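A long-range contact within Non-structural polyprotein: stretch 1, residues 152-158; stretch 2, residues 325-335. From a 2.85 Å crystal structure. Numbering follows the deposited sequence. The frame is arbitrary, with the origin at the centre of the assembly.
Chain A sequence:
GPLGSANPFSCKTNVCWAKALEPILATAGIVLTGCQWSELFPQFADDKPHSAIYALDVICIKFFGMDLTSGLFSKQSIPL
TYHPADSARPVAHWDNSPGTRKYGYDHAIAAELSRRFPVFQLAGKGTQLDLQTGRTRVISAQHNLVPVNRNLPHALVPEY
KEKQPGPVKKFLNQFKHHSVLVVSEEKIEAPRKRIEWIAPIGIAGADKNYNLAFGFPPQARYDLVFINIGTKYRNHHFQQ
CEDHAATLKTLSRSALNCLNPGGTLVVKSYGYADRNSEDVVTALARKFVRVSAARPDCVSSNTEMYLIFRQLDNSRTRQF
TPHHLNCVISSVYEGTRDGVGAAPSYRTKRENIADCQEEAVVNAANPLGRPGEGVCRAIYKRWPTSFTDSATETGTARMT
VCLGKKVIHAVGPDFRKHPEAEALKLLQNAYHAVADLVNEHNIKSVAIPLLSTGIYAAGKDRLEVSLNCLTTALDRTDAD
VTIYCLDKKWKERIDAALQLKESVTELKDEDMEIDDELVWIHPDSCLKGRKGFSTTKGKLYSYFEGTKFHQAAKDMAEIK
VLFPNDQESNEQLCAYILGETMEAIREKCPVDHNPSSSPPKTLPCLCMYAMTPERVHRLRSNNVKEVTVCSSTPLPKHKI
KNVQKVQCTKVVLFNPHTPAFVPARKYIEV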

# COMPACT_ATOMS: atom_id res chain seq x y z
N LEU A 152 -7.77 -7.94 -0.84
CA LEU A 152 -6.44 -8.16 -1.38
C LEU A 152 -6.02 -6.97 -2.21
O LEU A 152 -6.79 -6.46 -3.01
N PRO A 153 -4.77 -6.51 -2.02
CA PRO A 153 -4.30 -5.33 -2.75
C PRO A 153 -4.17 -5.60 -4.25
O PRO A 153 -4.18 -4.66 -5.04
N HIS A 154 -4.06 -6.87 -4.62
CA HIS A 154 -3.89 -7.22 -6.03
C HIS A 154 -4.35 -8.66 -6.29
O HIS A 154 -4.53 -9.44 -5.36
N ALA A 155 -4.53 -8.99 -7.56
CA ALA A 155 -4.98 -10.31 -7.97
C ALA A 155 -3.95 -11.39 -7.66
O ALA A 155 -2.77 -11.10 -7.49
N LEU A 156 -4.41 -12.64 -7.61
CA LEU A 156 -3.52 -13.77 -7.43
C LEU A 156 -3.64 -14.65 -8.67
O LEU A 156 -4.59 -14.50 -9.45
N VAL A 157 -2.69 -15.56 -8.87
CA VAL A 157 -2.73 -16.43 -10.03
C VAL A 157 -3.58 -17.62 -9.65
O VAL A 157 -3.40 -18.20 -8.58
N PRO A 158 -4.52 -18.00 -10.53
CA PRO A 158 -5.38 -19.14 -10.20
C PRO A 158 -4.58 -20.43 -10.00
O PRO A 158 -4.72 -21.10 -8.96
N LEU A 325 0.89 0.96 -7.25
CA LEU A 325 1.52 -0.34 -7.21
C LEU A 325 0.48 -1.46 -7.28
O LEU A 325 0.68 -2.45 -7.99
N ASN A 326 -0.63 -1.31 -6.57
CA ASN A 326 -1.71 -2.29 -6.65
C ASN A 326 -2.16 -2.49 -8.08
O ASN A 326 -2.24 -3.61 -8.56
N CYS A 327 -2.44 -1.38 -8.76
CA CYS A 327 -2.92 -1.44 -10.13
C CYS A 327 -1.94 -2.16 -11.06
O CYS A 327 -2.32 -3.01 -11.85
N VAL A 328 -0.66 -1.81 -10.94
CA VAL A 328 0.39 -2.36 -11.79
C VAL A 328 0.56 -3.86 -11.61
O VAL A 328 0.41 -4.63 -12.56
N ILE A 329 0.86 -4.27 -10.39
CA ILE A 329 1.06 -5.68 -10.07
C ILE A 329 -0.13 -6.51 -10.51
O ILE A 329 0.02 -7.55 -11.15
N SER A 330 -1.33 -6.05 -10.17
CA SER A 330 -2.55 -6.80 -10.44
C SER A 330 -2.75 -6.97 -11.95
O SER A 330 -3.12 -8.05 -12.42
N SER A 331 -2.52 -5.91 -12.70
CA SER A 331 -2.69 -5.96 -14.14
C SER A 331 -1.69 -6.93 -14.75
O SER A 331 -2.04 -7.69 -15.66
N VAL A 332 -0.46 -6.93 -14.25
CA VAL A 332 0.56 -7.85 -14.76
C VAL A 332 0.16 -9.31 -14.54
O VAL A 332 0.26 -10.14 -15.45
N TYR A 333 -0.30 -9.61 -13.33
CA TYR A 333 -0.74 -10.96 -13.01
C TYR A 333 -1.92 -11.38 -13.87
O TYR A 333 -2.12 -12.56 -14.12
N GLU A 334 -2.72 -10.40 -14.30
CA GLU A 334 -3.89 -10.69 -15.12
C GLU A 334 -3.59 -10.56 -16.62
O GLU A 334 -4.49 -10.71 -17.44
N GLY A 335 -2.33 -10.28 -16.96
CA GLY A 335 -1.90 -10.27 -18.35
C GLY A 335 -2.11 -8.95 -19.07
O GLY A 335 -1.55 -8.72 -20.15

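What brings an extended segment against a helix so far away in sequence? Residues 153 to 157 run along one flank of the helix that ends at Tyr333, and the backbones come close at His154 and Ser330, whose CA atoms lie 4.6 Å apart. Four side chains set out toward the opposing stretch from their CA-to-CB bonds: His154 and Ala155 from the segment, Ile329 and Tyr333 from the helix. Ile329 and Tyr333 are four residues apart, about one helical turn, so they present neighbouring surfaces to the segment. Leu156, by contrast, points away.

Which polar groups tie the two stretches together? One hydrogen bond crosses between them, from Ala155 N to Ser330 OG at 3.2 Å, with a well-aligned angle of 156° at the hydrogen. Ser330 uses a t rotamer (chi1 -171°), and the same hydroxyl oxygen also lies 3.4 Å from Ala155 CB. Its proton makes a weak bond within the helical stretch, Ser330 OG to Glu334 OE1 at 3.4 Å, so the serine links the segment's backbone to the carboxylate. Asn326, in an m rotamer, starts sideways but its end comes nearer; Pro153 O sits 3.1 Å from Asn326 ND2, yet the angle is too poor for a hydrogen bond, and the amide finds its polar partners elsewhere in the structure.

How is the histidine ring held between its neighbours? His154 adopts a p rotamer (chi1 65°), and its ND1 donates to Ala155 O at 2.7 Å, a bond within the segment that helps fix the ring's orientation. Ile329, with chi1 m and chi2 t, lays a methyl over one face: Ile329 CG2 is 3.7 Å from the centroid of the His154 ring and only 16° off its normal, a CH-pi contact. Nearer the backbone, His154 CB packs against Ser330 CB at 3.7 Å.

What does Tyr333 add at the end of the helix? Its m rotamer carries the ring alongside the segment, where it meets three successive kinds of group. His154 CE1 approaches Tyr333 CE2 at 3.7 Å; the two rings are oblique, with planes at 33° and centroids 5.5 Å apart. Ala155 O, already the acceptor for the histidine, lies 3.5 Å from Tyr333 CD2. Farther along, Val157, also m, makes an apolar contact between its CG1 and Tyr333 CD1 at 3.8 Å. The tyrosine hydroxyl is hydrogen-bonded elsewhere in the structure, leaving the carbon surface of the ring to serve this contact.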

# COMPACT_ATOMS: atom_id res chain seq x y z
CB LEU A 152 -6.43 -9.43 -2.22
CG LEU A 152 -6.86 -10.68 -1.46
CD1 LEU A 152 -7.08 -11.85 -2.41
CD2 LEU A 152 -5.85 -11.04 -0.39
CB PRO A 153 -2.93 -5.06 -2.13
CG PRO A 153 -2.48 -6.37 -1.58
CD PRO A 153 -3.73 -7.10 -1.17
CB HIS A 154 -2.42 -7.05 -6.46
CG HIS A 154 -1.47 -7.98 -5.77
ND1 HIS A 154 -1.40 -9.32 -6.07
CD2 HIS A 154 -0.55 -7.76 -4.80
CE1 HIS A 154 -0.48 -9.89 -5.31
NE2 HIS A 154 0.05 -8.97 -4.54
CB ALA A 155 -5.29 -10.31 -9.46
CB LEU A 156 -3.92 -14.58 -6.20
CG LEU A 156 -4.12 -13.83 -4.90
CD1 LEU A 156 -4.48 -14.82 -3.80
CD2 LEU A 156 -2.89 -13.03 -4.52
CB VAL A 157 -1.33 -16.91 -10.43
CG1 VAL A 157 -0.38 -15.73 -10.56
CG2 VAL A 157 -0.79 -17.90 -9.41
CB PRO A 158 -6.29 -19.27 -11.42
CG PRO A 158 -5.59 -18.52 -12.52
CD PRO A 158 -4.76 -17.47 -11.88
CB LEU A 325 2.37 -0.48 -5.94
CG LEU A 325 3.33 -1.65 -5.92
CD1 LEU A 325 4.23 -1.65 -7.15
CD2 LEU A 325 4.16 -1.62 -4.65
CB ASN A 326 -2.91 -1.85 -5.82
CG ASN A 326 -2.72 -2.07 -4.34
OD1 ASN A 326 -1.61 -2.36 -3.87
ND2 ASN A 326 -3.80 -1.94 -3.58
CB CYS A 327 -3.20 -0.04 -10.65
SG CYS A 327 -3.92 -0.03 -12.29
CB VAL A 328 1.73 -1.70 -11.44
CG1 VAL A 328 2.88 -2.44 -12.11
CG2 VAL A 328 1.72 -0.24 -11.85
CB ILE A 329 1.27 -5.88 -8.57
CG1 ILE A 329 2.67 -5.40 -8.17
CG2 ILE A 329 1.09 -7.35 -8.20
CD1 ILE A 329 2.96 -5.52 -6.69
CB SER A 330 -3.75 -6.09 -9.83
OG SER A 330 -4.89 -6.92 -9.92
CB SER A 331 -2.54 -4.56 -14.74
OG SER A 331 -3.56 -3.70 -14.26
CB VAL A 332 1.92 -7.61 -14.10
CG1 VAL A 332 2.90 -8.68 -14.52
CG2 VAL A 332 2.46 -6.24 -14.47
CB TYR A 333 -1.13 -11.05 -11.53
CG TYR A 333 0.01 -11.29 -10.60
CD1 TYR A 333 0.98 -12.25 -10.89
CD2 TYR A 333 0.12 -10.58 -9.40
CE1 TYR A 333 2.04 -12.48 -10.02
CE2 TYR A 333 1.17 -10.80 -8.53
CZ TYR A 333 2.12 -11.76 -8.84
OH TYR A 333 3.16 -11.99 -7.98
CB GLU A 334 -5.04 -9.77 -14.72
CG GLU A 334 -5.92 -10.35 -13.62
CD GLU A 334 -6.92 -9.36 -13.08
OE1 GLU A 334 -6.50 -8.32 -12.52
OE2 GLU A 334 -8.13 -9.61 -13.22